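Local structure of hypothetical sugar ABC-transporter sugar binding protein (Arthrobacter globiformis, 7BVT) at residues 230-233 with 234-238. The protein probably serves as the extracellular binding protein of a bacterial ABC transporter, capturing cyclic alpha-maltosyl-1,6-maltose for uptake. Residues are numbered along the deposited sequence; the frame is centred on the assembly and turned at random.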
loop_
_atom_site.group_PDB
_atom_site.type_symbol
_atom_site.label_atom_id
_atom_site.label_comp_id
_atom_site.label_asym_id
_atom_site.label_seq_id
_atom_site.Cartn_x
_atom_site.Cartn_y
_atom_site.Cartn_z
ATOM N N ALA A 230 -1.991 -18.604 7.927
ATOM C CA ALA A 230 -1.118 -17.422 7.785
ATOM C C ALA A 230 -0.427 -17.144 9.115
ATOM O O ALA A 230 0.772 -16.831 9.134
ATOM C CB ALA A 230 -1.902 -16.213 7.277
ATOM N N LEU A 231 -1.155 -17.147 10.236
ATOM C CA LEU A 231 -0.498 -16.861 11.547
ATOM C C LEU A 231 0.463 -18.002 11.946
ATOM O O LEU A 231 1.520 -17.716 12.540
ATOM C CB LEU A 231 -1.566 -16.591 12.621
ATOM C CG LEU A 231 -0.976 -16.173 13.979
ATOM C CD1 LEU A 231 -0.047 -14.989 13.873
ATOM C CD2 LEU A 231 -2.088 -15.905 15.005
ATOM N N GLN A 232 0.151 -19.246 11.619
ATOM C CA GLN A 232 1.050 -20.395 11.932
ATOM C C GLN A 232 2.343 -20.236 11.141
ATOM O O GLN A 232 3.427 -20.572 11.664
ATOM C CB GLN A 232 0.376 -21.708 11.571
ATOM C CG GLN A 232 1.144 -22.918 12.109
ATOM C CD GLN A 232 1.121 -22.936 13.623
ATOM O OE1 GLN A 232 0.032 -23.011 14.244
ATOM N NE2 GLN A 232 2.293 -22.856 14.241
ATOM N N TYR A 233 2.255 -19.655 9.948
ATOM C CA TYR A 233 3.469 -19.372 9.131
ATOM C C TYR A 233 4.390 -18.405 9.880
ATOM O O TYR A 233 5.610 -18.658 9.989
ATOM C CB TYR A 233 3.058 -18.832 7.768
ATOM C CG TYR A 233 4.084 -18.335 6.782
ATOM C CD1 TYR A 233 5.187 -19.075 6.414
ATOM C CD2 TYR A 233 3.801 -17.197 6.056
ATOM C CE1 TYR A 233 6.042 -18.649 5.417
ATOM C CE2 TYR A 233 4.631 -16.755 5.034
ATOM C CZ TYR A 233 5.744 -17.505 4.704
ATOM O OH TYR A 233 6.534 -17.108 3.666
ATOM N N TRP A 234 3.842 -17.263 10.298
ATOM C CA TRP A 234 4.601 -16.306 11.117
ATOM C C TRP A 234 5.173 -17.027 12.344
ATOM O O TRP A 234 6.346 -16.839 12.645
ATOM C CB TRP A 234 3.772 -15.074 11.524
ATOM C CG TRP A 234 3.544 -14.110 10.390
ATOM C CD1 TRP A 234 3.128 -14.399 9.107
ATOM C CD2 TRP A 234 3.625 -12.692 10.453
ATOM N NE1 TRP A 234 3.023 -13.251 8.368
ATOM C CE2 TRP A 234 3.353 -12.193 9.159
ATOM C CE3 TRP A 234 3.991 -11.794 11.448
ATOM C CZ2 TRP A 234 3.342 -10.835 8.885
ATOM C CZ3 TRP A 234 3.999 -10.446 11.177
ATOM C CH2 TRP A 234 3.714 -9.969 9.891
ATOM N N VAL A 235 4.344 -17.761 13.070
ATOM C CA VAL A 235 4.809 -18.316 14.377
ATOM C C VAL A 235 5.889 -19.376 14.119
ATOM O O VAL A 235 6.892 -19.425 14.871
ATOM C CB VAL A 235 3.634 -18.861 15.194
ATOM C CG1 VAL A 235 4.108 -19.671 16.390
ATOM C CG2 VAL A 235 2.735 -17.720 15.631
ATOM N N ASP A 236 5.751 -20.110 13.021
ATOM C CA ASP A 236 6.751 -21.142 12.656
ATOM C C ASP A 236 8.073 -20.482 12.313
ATOM O O ASP A 236 9.120 -21.017 12.698
ATOM C CB ASP A 236 6.329 -22.032 11.497
ATOM C CG ASP A 236 5.236 -23.015 11.845
ATOM O OD1 ASP A 236 4.922 -23.144 13.021
ATOM O OD2 ASP A 236 4.691 -23.618 10.909
ATOM N N LEU A 237 8.058 -19.393 11.552
ATOM C CA LEU A 237 9.286 -18.610 11.212
ATOM C C LEU A 237 9.961 -18.115 12.493
ATOM O O LEU A 237 11.189 -18.198 12.595
ATOM C CB LEU A 237 8.952 -17.435 10.278
ATOM C CG LEU A 237 8.614 -17.858 8.853
ATOM C CD1 LEU A 237 7.897 -16.742 8.105
ATOM C CD2 LEU A 237 9.903 -18.231 8.108
ATOM N N ILE A 238 9.184 -17.599 13.447
ATOM C CA ILE A 238 9.747 -17.023 14.694
ATOM C C ILE A 238 10.312 -18.165 15.549
ATOM O O ILE A 238 11.465 -17.988 16.028
ATOM C CB ILE A 238 8.658 -16.258 15.446
ATOM C CG1 ILE A 238 8.225 -15.026 14.662
ATOM C CG2 ILE A 238 9.140 -15.922 16.853
ATOM C CD1 ILE A 238 6.902 -14.413 15.148
#
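The phenol ring of Y233 carries L237 CD1 over one face, the methyl 4.0 Å from the ring centroid, displaced toward the rim, in a CH-pi contact of the i to i+4 kind within a single alpha-helix, 225-239 of this solute-binding protein. Ring carbon CD2 of Y233 meets the indole of W234 obliquely, 4.2 Å from its CD1. CG of Y233 stands anti to the backbone N (chi1 174°), beside the carbonyl carbon, and from there the ring meets CD1 of L237. W165 also stacks on the Y233 ring, tying the helix to helix 165-179, while the indole packs edge-to-face with F201 and gives its NE1 hydrogen to N204 OD1, both on helix 195-207. On another side of the helix, L231 CD1 lies 4.3 Å from V235 CG2, and both side chains rest on V398.

Q232 and D236, again four residues apart, make the side-chain hydrogen bond between the two segments. Bent at chi2 (66°), the glutamine chain turns its amide along the helix, and NE2 donates to D236 OD1 at 2.9 Å. An alanine in place of D236 is likely to leave the Q232 amide without this acceptor and freer to turn. Beneath this link, D236 N donates to Q232 O at 2.7 Å. The side-chain hydrogen bond leaves NE2 nearly in the amide plane but reaches OD1 from above the carboxylate plane, the two planes lying 39° apart.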